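Local coordinates for hypothetical protein (Staphylococcus aureus subsp. aureus, PDB 1QYI), which is of unknown function but has the fold of the haloacid dehalogenase (HAD) superfamily with a large helical insertion, and is therefore probably a hydrolase, at residues W184-K189 with D193-I198; Y27-D32 with Q178-E183; K2-D7 with N225-A230. One frame throughout, in Å; residues are numbered along the deposited sequence.

Contact 1 of 3, residues W184-K189 with D193-I198; sequences WYLGSK and DVEKKI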
# COMPACT_ATOMS: atom_id res chain seq x y z
N TRP A 184 11.46 0.36 6.89
CA TRP A 184 11.92 0.84 5.60
C TRP A 184 11.06 2.04 5.20
O TRP A 184 11.57 3.09 4.82
CB TRP A 184 11.76 -0.27 4.56
CG TRP A 184 13.03 -1.04 4.24
CD1 TRP A 184 13.15 -2.38 4.03
CD2 TRP A 184 14.32 -0.47 3.98
NE1 TRP A 184 14.44 -2.68 3.65
CE2 TRP A 184 15.17 -1.53 3.60
CE3 TRP A 184 14.82 0.84 4.01
CZ2 TRP A 184 16.50 -1.33 3.27
CZ3 TRP A 184 16.15 1.04 3.68
CH2 TRP A 184 16.98 -0.04 3.30
N TYR A 185 9.74 1.88 5.30
CA TYR A 185 8.81 2.92 4.92
C TYR A 185 8.70 4.10 5.89
O TYR A 185 9.02 5.23 5.53
CB TYR A 185 7.43 2.31 4.69
CG TYR A 185 6.50 3.13 3.81
CD1 TYR A 185 5.84 4.26 4.29
CD2 TYR A 185 6.28 2.75 2.48
CE1 TYR A 185 4.98 4.99 3.48
CE2 TYR A 185 5.43 3.47 1.66
CZ TYR A 185 4.78 4.59 2.16
OH TYR A 185 3.90 5.27 1.35
N LEU A 186 8.23 3.85 7.11
CA LEU A 186 8.07 4.93 8.09
C LEU A 186 9.39 5.47 8.60
O LEU A 186 9.48 6.63 9.01
CB LEU A 186 7.25 4.44 9.28
CG LEU A 186 5.94 3.72 8.97
CD1 LEU A 186 5.42 3.06 10.24
CD2 LEU A 186 4.91 4.69 8.40
N GLY A 187 10.43 4.64 8.56
CA GLY A 187 11.72 5.07 9.07
C GLY A 187 11.78 4.67 10.53
O GLY A 187 10.75 4.45 11.15
N SER A 188 12.98 4.56 11.09
CA SER A 188 13.16 4.15 12.47
C SER A 188 12.32 4.92 13.49
O SER A 188 11.62 4.31 14.30
CB SER A 188 14.64 4.27 12.85
OG SER A 188 15.43 3.38 12.08
N LYS A 189 12.40 6.24 13.44
CA LYS A 189 11.68 7.12 14.36
C LYS A 189 10.16 6.89 14.39
O LYS A 189 9.58 6.57 15.43
CB LYS A 189 11.97 8.59 14.00
CG LYS A 189 11.48 9.58 15.05
CD LYS A 189 11.79 11.03 14.67
CE LYS A 189 12.02 11.87 15.93
NZ LYS A 189 10.92 11.72 16.91
N ASP A 193 7.16 4.92 17.05
CA ASP A 193 5.94 5.60 17.49
C ASP A 193 4.63 5.01 16.93
O ASP A 193 3.61 5.02 17.61
CB ASP A 193 5.99 7.08 17.15
CG ASP A 193 4.98 7.88 17.95
OD1 ASP A 193 4.99 7.76 19.20
OD2 ASP A 193 4.18 8.62 17.33
N VAL A 194 4.67 4.51 15.70
CA VAL A 194 3.49 3.93 15.09
C VAL A 194 3.33 2.46 15.41
O VAL A 194 2.25 2.01 15.79
CB VAL A 194 3.54 4.10 13.55
CG1 VAL A 194 2.31 3.46 12.91
CG2 VAL A 194 3.62 5.57 13.19
N GLU A 195 4.40 1.70 15.25
CA GLU A 195 4.36 0.27 15.52
C GLU A 195 4.53 -0.07 17.01
O GLU A 195 4.19 -1.18 17.44
CB GLU A 195 5.45 -0.43 14.70
CG GLU A 195 5.26 -0.32 13.20
CD GLU A 195 3.89 -0.80 12.76
OE1 GLU A 195 3.32 -1.65 13.46
OE2 GLU A 195 3.39 -0.32 11.73
N LYS A 196 5.05 0.87 17.79
CA LYS A 196 5.25 0.66 19.22
C LYS A 196 6.26 -0.45 19.46
O LYS A 196 6.10 -1.26 20.38
CB LYS A 196 3.92 0.33 19.91
CG LYS A 196 3.14 1.55 20.38
CD LYS A 196 2.84 2.52 19.24
CE LYS A 196 2.22 3.82 19.76
NZ LYS A 196 3.16 4.68 20.53
N LYS A 197 7.29 -0.47 18.62
CA LYS A 197 8.37 -1.44 18.69
C LYS A 197 9.67 -0.69 18.52
O LYS A 197 9.68 0.40 17.94
CB LYS A 197 8.24 -2.47 17.57
CG LYS A 197 6.97 -3.29 17.61
CD LYS A 197 6.85 -4.17 16.40
CE LYS A 197 5.56 -4.95 16.47
NZ LYS A 197 5.33 -5.80 15.27
N ILE A 198 10.75 -1.28 19.04
CA ILE A 198 12.09 -0.71 18.97
C ILE A 198 12.64 -0.95 17.57
O ILE A 198 12.47 -2.03 17.00
CB ILE A 198 13.03 -1.36 20.04
CG1 ILE A 198 12.60 -0.92 21.45
CG2 ILE A 198 14.47 -0.91 19.86
CD1 ILE A 198 11.27 -1.49 21.88

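Contact 2 of 3, residues Y27-D32 with Q178-E183; sequences YELLMD and QEVYQE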
# COMPACT_ATOMS: atom_id res chain seq x y z
N TYR A 27 14.82 -8.13 -0.52
CA TYR A 27 16.27 -8.07 -0.73
C TYR A 27 17.07 -7.96 0.58
O TYR A 27 18.08 -8.64 0.76
CB TYR A 27 16.58 -6.89 -1.68
CG TYR A 27 17.92 -6.96 -2.38
CD1 TYR A 27 18.27 -8.05 -3.20
CD2 TYR A 27 18.85 -5.94 -2.23
CE1 TYR A 27 19.52 -8.11 -3.84
CE2 TYR A 27 20.09 -5.98 -2.86
CZ TYR A 27 20.43 -7.06 -3.66
OH TYR A 27 21.68 -7.09 -4.23
N GLU A 28 16.62 -7.13 1.52
CA GLU A 28 17.34 -7.01 2.78
C GLU A 28 17.27 -8.29 3.59
O GLU A 28 18.19 -8.62 4.33
CB GLU A 28 16.78 -5.89 3.62
CG GLU A 28 17.69 -5.51 4.77
CD GLU A 28 16.97 -4.71 5.82
OE1 GLU A 28 15.98 -4.01 5.47
OE2 GLU A 28 17.41 -4.77 6.99
N LEU A 29 16.15 -8.99 3.47
CA LEU A 29 15.96 -10.24 4.18
C LEU A 29 16.79 -11.34 3.52
O LEU A 29 16.92 -12.45 4.04
CB LEU A 29 14.48 -10.62 4.14
CG LEU A 29 13.66 -10.64 5.43
CD1 LEU A 29 14.15 -9.58 6.41
CD2 LEU A 29 12.19 -10.39 5.07
N LEU A 30 17.39 -11.02 2.38
CA LEU A 30 18.17 -12.03 1.66
C LEU A 30 19.68 -11.87 1.72
O LEU A 30 20.39 -12.86 1.86
CB LEU A 30 17.71 -12.05 0.20
CG LEU A 30 17.21 -13.34 -0.43
CD1 LEU A 30 16.40 -14.21 0.49
CD2 LEU A 30 16.38 -12.90 -1.60
N MSE A 31 20.16 -10.63 1.62
CA MSE A 31 21.59 -10.33 1.62
C MSE A 31 22.15 -9.86 2.95
O MSE A 31 23.33 -10.07 3.22
CB MSE A 31 21.92 -9.27 0.56
CG MSE A 31 21.31 -9.52 -0.81
SE MSE A 31 21.76 -11.27 -1.54
CE MSE A 31 22.80 -10.64 -3.07
N ASP A 32 21.35 -9.20 3.78
CA ASP A 32 21.92 -8.72 5.03
C ASP A 32 22.35 -9.83 5.99
O ASP A 32 21.66 -10.82 6.18
CB ASP A 32 20.98 -7.77 5.75
CG ASP A 32 21.70 -6.94 6.80
OD1 ASP A 32 22.04 -7.50 7.85
OD2 ASP A 32 21.95 -5.74 6.55
N GLN A 178 7.10 -8.04 7.81
CA GLN A 178 6.26 -6.87 7.85
C GLN A 178 6.90 -5.76 8.68
O GLN A 178 6.72 -4.58 8.37
CB GLN A 178 4.87 -7.25 8.36
CG GLN A 178 3.86 -6.14 8.24
CD GLN A 178 3.63 -5.44 9.56
OE1 GLN A 178 4.54 -5.36 10.40
NE2 GLN A 178 2.43 -4.91 9.75
N GLU A 179 7.67 -6.13 9.70
CA GLU A 179 8.33 -5.10 10.52
C GLU A 179 9.46 -4.45 9.74
O GLU A 179 9.71 -3.25 9.87
CB GLU A 179 8.88 -5.69 11.84
CG GLU A 179 7.80 -6.28 12.72
CD GLU A 179 8.29 -6.67 14.10
OE1 GLU A 179 9.48 -7.01 14.27
OE2 GLU A 179 7.47 -6.65 15.04
N VAL A 180 10.13 -5.26 8.92
CA VAL A 180 11.24 -4.77 8.12
C VAL A 180 10.73 -3.77 7.10
O VAL A 180 11.39 -2.77 6.82
CB VAL A 180 11.93 -5.92 7.35
CG1 VAL A 180 13.13 -5.37 6.59
CG2 VAL A 180 12.36 -7.02 8.31
N TYR A 181 9.55 -4.04 6.55
CA TYR A 181 8.97 -3.14 5.56
C TYR A 181 8.56 -1.80 6.19
O TYR A 181 8.82 -0.71 5.63
CB TYR A 181 7.77 -3.81 4.90
CG TYR A 181 6.96 -2.91 4.00
CD1 TYR A 181 6.05 -1.99 4.53
CD2 TYR A 181 7.09 -2.98 2.61
CE1 TYR A 181 5.29 -1.18 3.72
CE2 TYR A 181 6.32 -2.17 1.78
CZ TYR A 181 5.43 -1.27 2.34
OH TYR A 181 4.66 -0.47 1.54
N GLN A 182 7.93 -1.89 7.36
CA GLN A 182 7.46 -0.71 8.06
C GLN A 182 8.61 0.22 8.45
O GLN A 182 8.47 1.45 8.37
CB GLN A 182 6.64 -1.13 9.29
CG GLN A 182 5.30 -1.77 8.93
CD GLN A 182 4.33 -0.79 8.28
OE1 GLN A 182 3.65 -0.03 8.96
NE2 GLN A 182 4.28 -0.79 6.94
N GLU A 183 9.74 -0.34 8.86
CA GLU A 183 10.87 0.50 9.23
C GLU A 183 11.41 1.15 7.96
O GLU A 183 11.78 2.32 7.94
CB GLU A 183 11.96 -0.30 9.94
CG GLU A 183 12.46 0.43 11.15
CD GLU A 183 13.64 -0.24 11.83
OE1 GLU A 183 13.52 -1.42 12.21
OE2 GLU A 183 14.69 0.43 11.98

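Contact 3 of 3, residues K2-D7 with N225-A230; sequences KKILFD and NDLKGA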
# COMPACT_ATOMS: atom_id res chain seq x y z
N LYS A 2 -19.47 25.04 -0.42
CA LYS A 2 -19.01 24.19 -1.52
C LYS A 2 -17.72 23.51 -1.13
O LYS A 2 -16.75 24.17 -0.74
CB LYS A 2 -18.78 25.01 -2.79
CG LYS A 2 -20.04 25.43 -3.51
CD LYS A 2 -19.71 26.04 -4.87
CE LYS A 2 -20.92 26.67 -5.52
NZ LYS A 2 -22.00 25.68 -5.80
N LYS A 3 -17.70 22.19 -1.23
CA LYS A 3 -16.53 21.42 -0.86
C LYS A 3 -16.03 20.52 -1.98
O LYS A 3 -16.79 20.10 -2.86
CB LYS A 3 -16.82 20.59 0.39
CG LYS A 3 -16.38 21.25 1.69
CD LYS A 3 -16.70 20.38 2.90
CE LYS A 3 -15.85 20.76 4.11
NZ LYS A 3 -14.41 20.44 3.90
N ILE A 4 -14.74 20.23 -1.95
CA ILE A 4 -14.14 19.36 -2.94
C ILE A 4 -13.27 18.36 -2.20
O ILE A 4 -12.25 18.72 -1.63
CB ILE A 4 -13.31 20.17 -3.95
CG1 ILE A 4 -12.48 19.21 -4.81
CG2 ILE A 4 -12.45 21.15 -3.21
CD1 ILE A 4 -11.89 19.87 -6.04
N LEU A 5 -13.70 17.10 -2.21
CA LEU A 5 -12.99 16.06 -1.52
C LEU A 5 -12.01 15.33 -2.44
O LEU A 5 -12.39 14.83 -3.51
CB LEU A 5 -13.98 15.07 -0.91
CG LEU A 5 -15.19 15.71 -0.22
CD1 LEU A 5 -16.07 14.62 0.35
CD2 LEU A 5 -14.74 16.67 0.88
N PHE A 6 -10.75 15.29 -1.99
CA PHE A 6 -9.65 14.66 -2.72
C PHE A 6 -9.23 13.30 -2.19
O PHE A 6 -9.37 13.00 -1.00
CB PHE A 6 -8.42 15.57 -2.66
CG PHE A 6 -8.49 16.76 -3.58
CD1 PHE A 6 -8.21 16.62 -4.94
CD2 PHE A 6 -8.82 18.02 -3.08
CE1 PHE A 6 -8.24 17.71 -5.79
CE2 PHE A 6 -8.86 19.13 -3.92
CZ PHE A 6 -8.57 18.97 -5.29
N ASP A 7 -8.71 12.48 -3.08
CA ASP A 7 -8.19 11.17 -2.72
C ASP A 7 -6.68 11.38 -2.83
O ASP A 7 -6.25 12.30 -3.51
CB ASP A 7 -8.66 10.10 -3.70
CG ASP A 7 -8.08 8.73 -3.39
OD1 ASP A 7 -7.82 8.43 -2.21
OD2 ASP A 7 -7.90 7.93 -4.34
N ASN A 225 -4.54 26.70 -3.79
CA ASN A 225 -4.66 28.07 -3.32
C ASN A 225 -5.80 28.80 -4.04
O ASN A 225 -6.64 29.42 -3.40
CB ASN A 225 -3.34 28.81 -3.54
CG ASN A 225 -3.27 30.13 -2.80
OD1 ASN A 225 -3.52 30.20 -1.59
ND2 ASN A 225 -2.92 31.19 -3.52
N ASP A 226 -5.84 28.71 -5.37
CA ASP A 226 -6.91 29.36 -6.12
C ASP A 226 -8.24 28.69 -5.80
O ASP A 226 -9.27 29.36 -5.74
CB ASP A 226 -6.66 29.29 -7.63
CG ASP A 226 -5.32 29.88 -8.03
OD1 ASP A 226 -4.83 30.81 -7.34
OD2 ASP A 226 -4.77 29.43 -9.06
N LEU A 227 -8.22 27.37 -5.61
CA LEU A 227 -9.44 26.63 -5.29
C LEU A 227 -10.07 27.25 -4.05
O LEU A 227 -11.29 27.43 -3.98
CB LEU A 227 -9.11 25.16 -5.03
CG LEU A 227 -9.54 24.09 -6.04
CD1 LEU A 227 -9.43 24.59 -7.46
CD2 LEU A 227 -8.66 22.86 -5.82
N LYS A 228 -9.23 27.58 -3.07
CA LYS A 228 -9.72 28.20 -1.85
C LYS A 228 -10.15 29.62 -2.18
O LYS A 228 -11.16 30.11 -1.67
CB LYS A 228 -8.62 28.19 -0.78
CG LYS A 228 -8.58 26.89 0.05
CD LYS A 228 -7.15 26.50 0.40
CE LYS A 228 -6.83 26.75 1.86
NZ LYS A 228 -7.44 25.73 2.75
N GLY A 229 -9.41 30.26 -3.07
CA GLY A 229 -9.74 31.62 -3.47
C GLY A 229 -11.12 31.74 -4.11
O GLY A 229 -11.73 32.82 -4.11
N ALA A 230 -11.60 30.63 -4.66
CA ALA A 230 -12.91 30.60 -5.31
C ALA A 230 -14.00 30.14 -4.34
O ALA A 230 -15.06 29.65 -4.75
CB ALA A 230 -12.87 29.69 -6.52

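Contact 1 of 3, residues W184-K189 with D193-I198
Leu186 reaches across to Val194 with a single methyl: CD1 lies 3.9 Å from Val194 CB and 4.1 Å from Val194 CG1, while the other branch, CD2, keeps farther off. The leucine gives up the most surface here. Its CG sits beside the backbone N, anti to the carbonyl carbon (chi1 -49°), which carries the isobutyl end out toward the valine; the two side chains meet at about a right angle. Glu195 adds to the same spot, its chain folded, with the first two torsions both near -60°, until OE2 stands 4.2 Å from Leu186 CD1, a contact of carboxylate against methyl.

Val194 lies eight positions after Leu186, yet their CA atoms are 8.4 Å apart, nearer than a straight helix would leave them. The cause is a kink in helix 172-195. Gly187 has a positive phi and a nearly extended psi, the amides of Ser188 and Lys189 lose their bonds to the preceding turn, and the last turns swing round against the flank of the earlier ones. Beyond the kink the helix resumes: Asp193 N donates to Lys189 O at 3.3 Å, a weak bond though fairly straight at 163°. Lys189 itself contributes backbone, for its CB leads away from the other segment. At Lys196 the positive phi ends the helix. The apolar pair also faces helix 242-252, where Thr243 touches both Leu186 and Val194.

Contact 2 of 3, residues Y27-D32 with Q178-E183
Val180 overlaps two neighbouring side chains of helix 16-31 at once, one with each methyl. CG2 lies 3.7 Å from Leu29 CD1, an ordinary apolar contact, and CG1 rests 3.4 Å from Glu28 OE1, where a carboxylate oxygen comes down on a methyl. The fork fits because CG1 stands anti to the backbone N (chi1 -177°) and CG2 beside it, spreading the branches toward successive residues of the facing helix. Val180 is accordingly the residue with the most surface buried in this contact, and its CA comes within 8.2 Å of that of Leu29.

Glu28 arrives by an extended chain, with both CG and CD in the anti arrangement, so its carboxylate is carried out to the valine, where OE1 meets CG1. The same OE1 also makes a salt bridge to Lys204, which probably offsets the cost of burying the acid and helps fix the oxygen that leans on CG1. Leu29 also touches Ala177 of the helix that bears Val180, as well as Phe85 of helix 77-93.

Helix 16-31 is close to its end here. Tyr27 O accepts from both Leu30 N and Met31 N, each at 3.0 Å, and Asp32 is the first residue to leave the helical conformation. Two sequence-distant helices packed through branched side chains, with a buried glutamate whose charge is met by Lys204 from outside both segments, form part of the helical bundle inserted after the first strand, probably a cap of the kind many HAD proteins carry.

Contact 3 of 3, residues K2-D7 with N225-A230
The apolar contacts converge on one methyl, Leu227 CD2. It meets the rim of the Phe6 ring, in the ring plane, 3.9 Å from Phe6 CZ and 4.2 Å from Phe6 CE2, so the leucine abuts the aromatic edge and does not lie over a face. The two side chains come from opposite directions, Phe6 rising from the sheet and Leu227 descending from the helix. Phe6 has its CG beside the backbone N, anti to the carbonyl carbon (chi1 -76°), which aims the far end of the ring at the helix. Ile4 joins more loosely, with its CD1 at 4.4 Å from the same Leu227 CD2. Being two residues apart in the strand, Ile4 and Phe6 point to one face of the sheet.

Among the aromatic contacts, Phe6 also packs edge-to-face with Phe12 of the loop after the strand.

The backbone bonds serve the helix and the sheet separately: Gly229 N donates to Asn225 O at 2.9 Å in the last turn of the helix, while Ile4 pairs with Glu233 and Gly235 of the adjoining parallel strand. Of the charged groups, Asp226 OD2 makes a salt bridge with Arg370.

Strand 3-6 leads straight into Asp7, the first acid of the DxD sequence of HAD motif I, close to Asp323 and Asp327, a cluster consistent with the acidic site of the family. Helix 217-229 covers one face of the Rossmann-like sheet and runs on into strand 233-237 beside strand 3-6, completing a beta-alpha-beta crossover into which the helical insertion is spliced; helix 288-295, touched by Leu5, packs on the other face.

Contacts 1 and 2 share helix 172-195 and touch each other, most clearly where Ser188 OG of contact 1 probably hydrogen-bonds to Glu183 OE2 of contact 2. Contact 2 is buried between two helices of the insertion, whereas contact 1 lies at the surface, within one kinked helix, and looks toward the domain with the sheet. Contact 3 stands apart in that domain, its centre about 40 Å from that of contact 2. It is buried and purely apolar across the segments, as suits a helix laid on a sheet. Contact 2 sets a carboxylate beside its valine, and contact 1 adds a weak backbone bond to a small apolar patch.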